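Side-chain contact in nodulation protein S (Bradyrhizobium sp., PDB 3OFK), which is an S-adenosylmethionine-dependent N-methyltransferase that probably acts in the synthesis of lipochitooligosaccharide Nod factors: residues R36-Q41 and E195-A200. Numbering follows the deposited sequence.
Sequences RERHTQ and EDCLLA. With SAH (S-adenosyl-L-homocysteine), chain E.
Helix 33-46 packs over the sheet of a Rossmann-like methyltransferase, and where it meets strand 196-203 Arg38 lies against Cys197 while Gln41 rests on Leu199. The short segments run nearly parallel, 11° apart, with their axes 10.2 Å from each other. No hydrogen bond joins them; sulfur and methyl of the strand simply pack on the helix. Arg38 leaves the helix with CG anti to the backbone N (chi1 -173°), which carries its aliphatic stem past Cys197, CD 3.7 Å from SG. The bend at chi3 then turns the guanidinium to the carboxylate of S-adenosyl-L-homocysteine. There NH1 donates to ligand O at 2.8 Å, and NH2 reaches both O and OXT more loosely. His39, the next residue along the helix, offers NE2 edge-on to OXT at 2.8 Å, almost straight at 166°, and its CD2 lies above one face of the guanidinium, toward the rim. Arg38 NE is salt-bridged to Glu35 OE1. Farther along, Leu199 CD1 presses on Gln41 CB at 3.5 Å, while the amide of Gln41 bends off to Arg44. Strand 196-203, antiparallel between 148-155 and 181-189, gives the 3-2-1-4-5-7-6 order that marks class I SAM-dependent methyltransferases.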
loop_
_atom_site.group_PDB
_atom_site.type_symbol
_atom_site.label_atom_id
_atom_site.label_comp_id
_atom_site.label_asym_id
_atom_site.label_seq_id
_atom_site.Cartn_x
_atom_site.Cartn_y
_atom_site.Cartn_z
ATOM N N ARG A 36 -12.037 6.297 -3.153
ATOM C CA ARG A 36 -12.588 5.375 -4.160
ATOM C C ARG A 36 -11.874 5.544 -5.514
ATOM O O ARG A 36 -11.486 4.536 -6.117
ATOM C CB ARG A 36 -14.125 5.503 -4.300
ATOM C CG ARG A 36 -14.925 5.053 -3.057
ATOM C CD ARG A 36 -16.471 4.998 -3.310
ATOM N NE ARG A 36 -17.091 6.308 -3.625
ATOM C CZ ARG A 36 -17.679 7.140 -2.749
ATOM N NH1 ARG A 36 -17.739 6.867 -1.449
ATOM N NH2 ARG A 36 -18.222 8.269 -3.177
ATOM N N GLU A 37 -11.685 6.809 -5.961
ATOM C CA GLU A 37 -10.950 7.118 -7.213
ATOM C C GLU A 37 -9.486 6.651 -7.144
ATOM O O GLU A 37 -8.947 6.138 -8.127
ATOM C CB GLU A 37 -10.969 8.611 -7.590
ATOM C CG GLU A 37 -10.896 8.782 -9.112
ATOM C CD GLU A 37 -10.198 10.038 -9.591
ATOM O OE1 GLU A 37 -10.395 11.117 -8.984
ATOM O OE2 GLU A 37 -9.457 9.938 -10.601
ATOM N N ARG A 38 -8.858 6.825 -5.985
ATOM C CA ARG A 38 -7.495 6.323 -5.802
ATOM C C ARG A 38 -7.408 4.811 -5.985
ATOM O O ARG A 38 -6.504 4.302 -6.655
ATOM C CB ARG A 38 -6.953 6.689 -4.414
ATOM C CG ARG A 38 -5.513 6.355 -4.228
ATOM C CD ARG A 38 -5.004 6.870 -2.884
ATOM N NE ARG A 38 -5.691 6.266 -1.741
ATOM C CZ ARG A 38 -5.478 5.027 -1.258
ATOM N NH1 ARG A 38 -4.592 4.181 -1.795
ATOM N NH2 ARG A 38 -6.174 4.625 -0.205
ATOM N N HIS A 39 -8.350 4.115 -5.354
ATOM C CA HIS A 39 -8.494 2.693 -5.509
ATOM C C HIS A 39 -8.770 2.250 -6.930
ATOM O O HIS A 39 -8.280 1.205 -7.349
ATOM C CB HIS A 39 -9.611 2.185 -4.601
ATOM C CG HIS A 39 -9.188 1.957 -3.191
ATOM N ND1 HIS A 39 -9.977 1.283 -2.282
ATOM C CD2 HIS A 39 -8.034 2.246 -2.547
ATOM C CE1 HIS A 39 -9.346 1.210 -1.125
ATOM N NE2 HIS A 39 -8.157 1.769 -1.266
ATOM N N THR A 40 -9.570 3.023 -7.657
ATOM C CA THR A 40 -9.814 2.761 -9.079
ATOM C C THR A 40 -8.489 2.806 -9.840
ATOM O O THR A 40 -8.181 1.874 -10.589
ATOM C CB THR A 40 -10.863 3.734 -9.676
ATOM O OG1 THR A 40 -12.109 3.575 -8.976
ATOM C CG2 THR A 40 -11.079 3.467 -11.154
ATOM N N GLN A 41 -7.687 3.855 -9.602
ATOM C CA GLN A 41 -6.360 3.949 -10.225
ATOM C C GLN A 41 -5.414 2.847 -9.787
ATOM O O GLN A 41 -4.718 2.232 -10.586
ATOM C CB GLN A 41 -5.699 5.311 -9.928
ATOM C CG GLN A 41 -6.358 6.510 -10.627
ATOM C CD GLN A 41 -6.568 6.300 -12.104
ATOM O OE1 GLN A 41 -5.737 5.687 -12.783
ATOM N NE2 GLN A 41 -7.690 6.813 -12.622
ATOM N N GLU A 195 -5.283 15.590 -0.084
ATOM C CA GLU A 195 -5.762 14.609 -1.055
ATOM C C GLU A 195 -5.038 14.824 -2.365
ATOM O O GLU A 195 -5.572 15.424 -3.312
ATOM C CB GLU A 195 -7.298 14.667 -1.202
ATOM C CG GLU A 195 -8.000 14.033 -0.002
ATOM C CD GLU A 195 -9.503 14.252 0.075
ATOM O OE1 GLU A 195 -10.129 14.868 -0.832
ATOM O OE2 GLU A 195 -10.069 13.797 1.083
ATOM N N ASP A 196 -3.790 14.355 -2.393
ATOM C CA ASP A 196 -2.941 14.541 -3.563
ATOM C C ASP A 196 -1.882 13.482 -3.622
ATOM O O ASP A 196 -0.850 13.582 -2.957
ATOM C CB ASP A 196 -2.295 15.920 -3.569
ATOM C CG ASP A 196 -1.456 16.173 -4.818
ATOM O OD1 ASP A 196 -1.510 15.387 -5.798
ATOM O OD2 ASP A 196 -0.733 17.183 -4.822
ATOM N N CYS A 197 -2.151 12.500 -4.472
ATOM C CA CYS A 197 -1.508 11.213 -4.458
ATOM C C CYS A 197 -0.791 10.995 -5.767
ATOM O O CYS A 197 -1.261 11.418 -6.819
ATOM C CB CYS A 197 -2.588 10.144 -4.324
ATOM S SG CYS A 197 -1.966 8.489 -4.348
ATOM N N LEU A 198 0.340 10.319 -5.695
ATOM C CA LEU A 198 1.079 9.910 -6.885
ATOM C C LEU A 198 1.101 8.403 -6.856
ATOM O O LEU A 198 1.377 7.828 -5.816
ATOM C CB LEU A 198 2.514 10.447 -6.846
ATOM C CG LEU A 198 3.309 10.555 -8.148
ATOM C CD1 LEU A 198 2.518 11.251 -9.272
ATOM C CD2 LEU A 198 4.585 11.318 -7.851
ATOM N N LEU A 199 0.741 7.778 -7.974
ATOM C CA LEU A 199 0.856 6.345 -8.126
ATOM C C LEU A 199 1.765 6.085 -9.293
ATOM O O LEU A 199 1.752 6.830 -10.282
ATOM C CB LEU A 199 -0.510 5.689 -8.403
ATOM C CG LEU A 199 -1.718 6.130 -7.574
ATOM C CD1 LEU A 199 -2.933 5.198 -7.794
ATOM C CD2 LEU A 199 -1.325 6.124 -6.137
ATOM N N ALA A 200 2.550 5.024 -9.175
ATOM C CA ALA A 200 3.442 4.578 -10.237
ATOM C C ALA A 200 3.501 3.048 -10.236
ATOM O O ALA A 200 3.515 2.396 -9.180
ATOM C CB ALA A 200 4.846 5.173 -10.054
HETATM N N SAH E . -3.053 -0.165 1.105
HETATM C CA SAH E . -4.403 0.177 1.538
HETATM C CB SAH E . -4.397 0.529 3.023
HETATM C CG SAH E . -3.660 1.774 3.490
HETATM S SD SAH E . -3.914 2.205 5.248
HETATM C C SAH E . -5.048 1.312 0.726
HETATM O O SAH E . -4.375 2.026 -0.020
HETATM O OXT SAH E . -6.256 1.527 0.807
HETATM C "C5'" SAH E . -2.277 1.634 5.812
HETATM C "C4'" SAH E . -2.142 0.203 6.292
HETATM O "O4'" SAH E . -0.754 -0.096 6.434
HETATM C "C3'" SAH E . -2.802 -0.072 7.642
HETATM O "O3'" SAH E . -3.514 -1.316 7.589
HETATM C "C2'" SAH E . -1.600 -0.150 8.598
HETATM O "O2'" SAH E . -1.849 -0.979 9.707
HETATM C "C1'" SAH E . -0.556 -0.732 7.686
HETATM N N9 SAH E . 0.868 -0.573 8.062
HETATM C C8 SAH E . 1.474 0.532 8.602
HETATM N N7 SAH E . 2.790 0.264 8.739
HETATM C C5 SAH E . 3.039 -0.981 8.295
HETATM C C6 SAH E . 4.245 -1.674 8.190
HETATM N N6 SAH E . 5.381 -1.103 8.680
HETATM N N1 SAH E . 4.212 -2.949 7.681
HETATM C C2 SAH E . 3.010 -3.490 7.236
HETATM N N3 SAH E . 1.825 -2.765 7.322
HETATM C C4 SAH E . 1.843 -1.513 7.830
#